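Local coordinates for protein uncharacterized RNA methyltransferase pyrab10780 (Pyrococcus abyssi, PDB 2JJQ) that methylates carbon 5 of uridine 54 in tRNA, using S-adenosyl-L-methionine as the methyl donor and releasing S-adenosyl-L-homocysteine, at residues K316-N321 / E340-S345. Residues are numbered along the deposited sequence; the frame is centred on the assembly and turned at random.
Sequences KGFDSN and EFEVAS. With SAH (S-adenosyl-L-homocysteine), chain B.
G317 and D319 pair in parallel with F341 and V343 in a beta-alpha-beta unit of the class I methyltransferase fold, with helix 322-335 as the crossover. G317 N donates to E340 O (2.8 Å), and G317 O accepts from E342 N. D319 N then bonds E342 O at 3.3 Å. The last bond, A344 N to D319 O, is less regular: the donor stands 59° out of the carbonyl plane. On one face, the F318 ring lies against strand 339-343 and the first residue beyond it, with CD1 3.6 Å from A344 CB and CE1 equally close to E342 CB. E342 bends at chi2 (-72°), and its carboxylate turns from the ring to a salt bridge with R329 of the crossover helix. On the other face, F341 CD1 packs 3.7 Å from G317 CA; as G317 has no side chain, the ring rests directly on the backbone. F341 also touches A328 and V332 of that helix. Beyond the strand ends, A344, S345 and S320 lie by the adenine of S-adenosyl-L-homocysteine. D319 grips the ribose with both carboxylate oxygens. D319 OD2 accepts from the ligand's O3' at 2.6 Å, and also from G300 N. D319 OD1 accepts from the ligand's O2' at 2.7 Å. The anti lone pair of D319 OD1 takes N321 N (2.9 Å), which closes an Asx turn.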
# COMPACT_ATOMS: atom_id res chain seq x y z
N LYS A 316 -10.44 10.62 -18.91
CA LYS A 316 -10.20 9.34 -19.58
C LYS A 316 -9.07 8.69 -18.78
O LYS A 316 -8.12 9.37 -18.43
CB LYS A 316 -9.74 9.60 -20.99
CG LYS A 316 -10.88 10.16 -21.90
CD LYS A 316 -10.37 10.26 -23.33
CE LYS A 316 -11.51 10.63 -24.32
NZ LYS A 316 -10.84 11.22 -25.53
N GLY A 317 -9.16 7.40 -18.52
CA GLY A 317 -8.08 6.74 -17.81
C GLY A 317 -7.68 5.48 -18.54
O GLY A 317 -8.47 4.89 -19.30
N PHE A 318 -6.44 5.07 -18.33
CA PHE A 318 -5.92 3.85 -18.94
C PHE A 318 -5.05 3.07 -17.96
O PHE A 318 -4.34 3.64 -17.12
CB PHE A 318 -4.99 4.20 -20.10
CG PHE A 318 -5.70 4.87 -21.29
CD1 PHE A 318 -6.24 4.11 -22.30
CD2 PHE A 318 -5.72 6.25 -21.40
CE1 PHE A 318 -6.85 4.69 -23.39
CE2 PHE A 318 -6.36 6.88 -22.49
CZ PHE A 318 -6.92 6.10 -23.49
N ASP A 319 -5.02 1.76 -18.12
CA ASP A 319 -4.18 0.91 -17.30
C ASP A 319 -4.03 -0.40 -18.09
O ASP A 319 -4.92 -0.77 -18.87
CB ASP A 319 -4.87 0.65 -15.96
CG ASP A 319 -3.91 0.09 -14.90
OD1 ASP A 319 -3.59 -1.14 -14.93
OD2 ASP A 319 -3.53 0.86 -14.00
N SER A 320 -2.92 -1.10 -17.89
CA SER A 320 -2.70 -2.35 -18.66
C SER A 320 -3.43 -3.52 -18.01
O SER A 320 -3.56 -4.61 -18.59
CB SER A 320 -1.18 -2.62 -18.77
OG SER A 320 -0.58 -2.79 -17.50
N ASN A 321 -3.92 -3.34 -16.79
CA ASN A 321 -4.63 -4.42 -16.10
C ASN A 321 -6.13 -4.46 -16.42
O ASN A 321 -6.88 -3.57 -15.97
CB ASN A 321 -4.43 -4.33 -14.57
CG ASN A 321 -4.89 -5.61 -13.82
OD1 ASN A 321 -6.04 -5.81 -13.61
ND2 ASN A 321 -3.94 -6.47 -13.45
N GLU A 340 -14.35 7.67 -18.93
CA GLU A 340 -14.12 6.48 -19.74
C GLU A 340 -12.75 5.89 -19.33
O GLU A 340 -11.79 6.65 -19.12
CB GLU A 340 -14.16 6.88 -21.22
CG GLU A 340 -13.41 6.06 -22.21
CD GLU A 340 -13.57 6.60 -23.67
OE1 GLU A 340 -14.61 7.29 -23.95
OE2 GLU A 340 -12.66 6.36 -24.53
N PHE A 341 -12.71 4.57 -19.15
CA PHE A 341 -11.49 3.80 -18.85
C PHE A 341 -11.26 2.72 -19.90
O PHE A 341 -12.20 2.06 -20.34
CB PHE A 341 -11.52 3.20 -17.44
CG PHE A 341 -11.53 4.25 -16.35
CD1 PHE A 341 -10.32 4.67 -15.75
CD2 PHE A 341 -12.72 4.83 -15.98
CE1 PHE A 341 -10.33 5.65 -14.75
CE2 PHE A 341 -12.76 5.84 -14.93
CZ PHE A 341 -11.56 6.24 -14.35
N GLU A 342 -10.01 2.56 -20.29
CA GLU A 342 -9.64 1.62 -21.35
C GLU A 342 -8.30 0.94 -21.01
O GLU A 342 -7.44 1.50 -20.30
CB GLU A 342 -9.52 2.38 -22.69
CG GLU A 342 -10.80 3.17 -23.08
CD GLU A 342 -11.98 2.27 -23.51
OE1 GLU A 342 -11.84 1.02 -23.50
OE2 GLU A 342 -13.06 2.81 -23.85
N VAL A 343 -8.13 -0.29 -21.49
CA VAL A 343 -6.90 -1.01 -21.23
C VAL A 343 -5.89 -0.60 -22.29
O VAL A 343 -6.18 -0.69 -23.51
CB VAL A 343 -7.15 -2.52 -21.31
CG1 VAL A 343 -5.79 -3.30 -21.25
CG2 VAL A 343 -8.12 -2.94 -20.23
N ALA A 344 -4.76 -0.11 -21.86
CA ALA A 344 -3.66 0.24 -22.77
C ALA A 344 -2.36 0.21 -21.99
O ALA A 344 -2.35 0.38 -20.76
CB ALA A 344 -3.87 1.58 -23.36
N SER A 345 -1.27 -0.02 -22.70
CA SER A 345 0.06 0.01 -22.15
C SER A 345 0.64 1.42 -22.25
O SER A 345 0.37 2.14 -23.23
CB SER A 345 0.95 -0.92 -23.00
OG SER A 345 2.31 -0.79 -22.64
N SAH B . -3.56 5.22 -9.64
CA SAH B . -3.81 3.80 -9.23
CB SAH B . -2.52 3.11 -8.81
CG SAH B . -1.53 2.95 -9.94
SD SAH B . -0.45 1.58 -9.50
C SAH B . -4.74 3.82 -8.04
O SAH B . -5.27 2.80 -7.57
OXT SAH B . -4.94 4.89 -7.48
C5' SAH B . 0.41 1.46 -11.05
C4' SAH B . -0.53 0.92 -12.14
O4' SAH B . 0.18 0.65 -13.38
C3' SAH B . -1.23 -0.39 -11.78
O3' SAH B . -2.65 -0.16 -11.76
C2' SAH B . -0.79 -1.38 -12.89
O2' SAH B . -1.79 -2.30 -13.34
C1' SAH B . -0.44 -0.47 -14.04
N9 SAH B . 0.65 -0.86 -14.93
C8 SAH B . 1.79 -1.52 -14.61
N7 SAH B . 2.59 -1.57 -15.71
C5 SAH B . 1.98 -0.91 -16.71
C6 SAH B . 2.27 -0.57 -18.12
N6 SAH B . 3.45 -1.00 -18.64
N1 SAH B . 1.33 0.16 -18.80
C2 SAH B . 0.17 0.57 -18.24
N3 SAH B . -0.15 0.27 -16.98
C4 SAH B . 0.70 -0.43 -16.19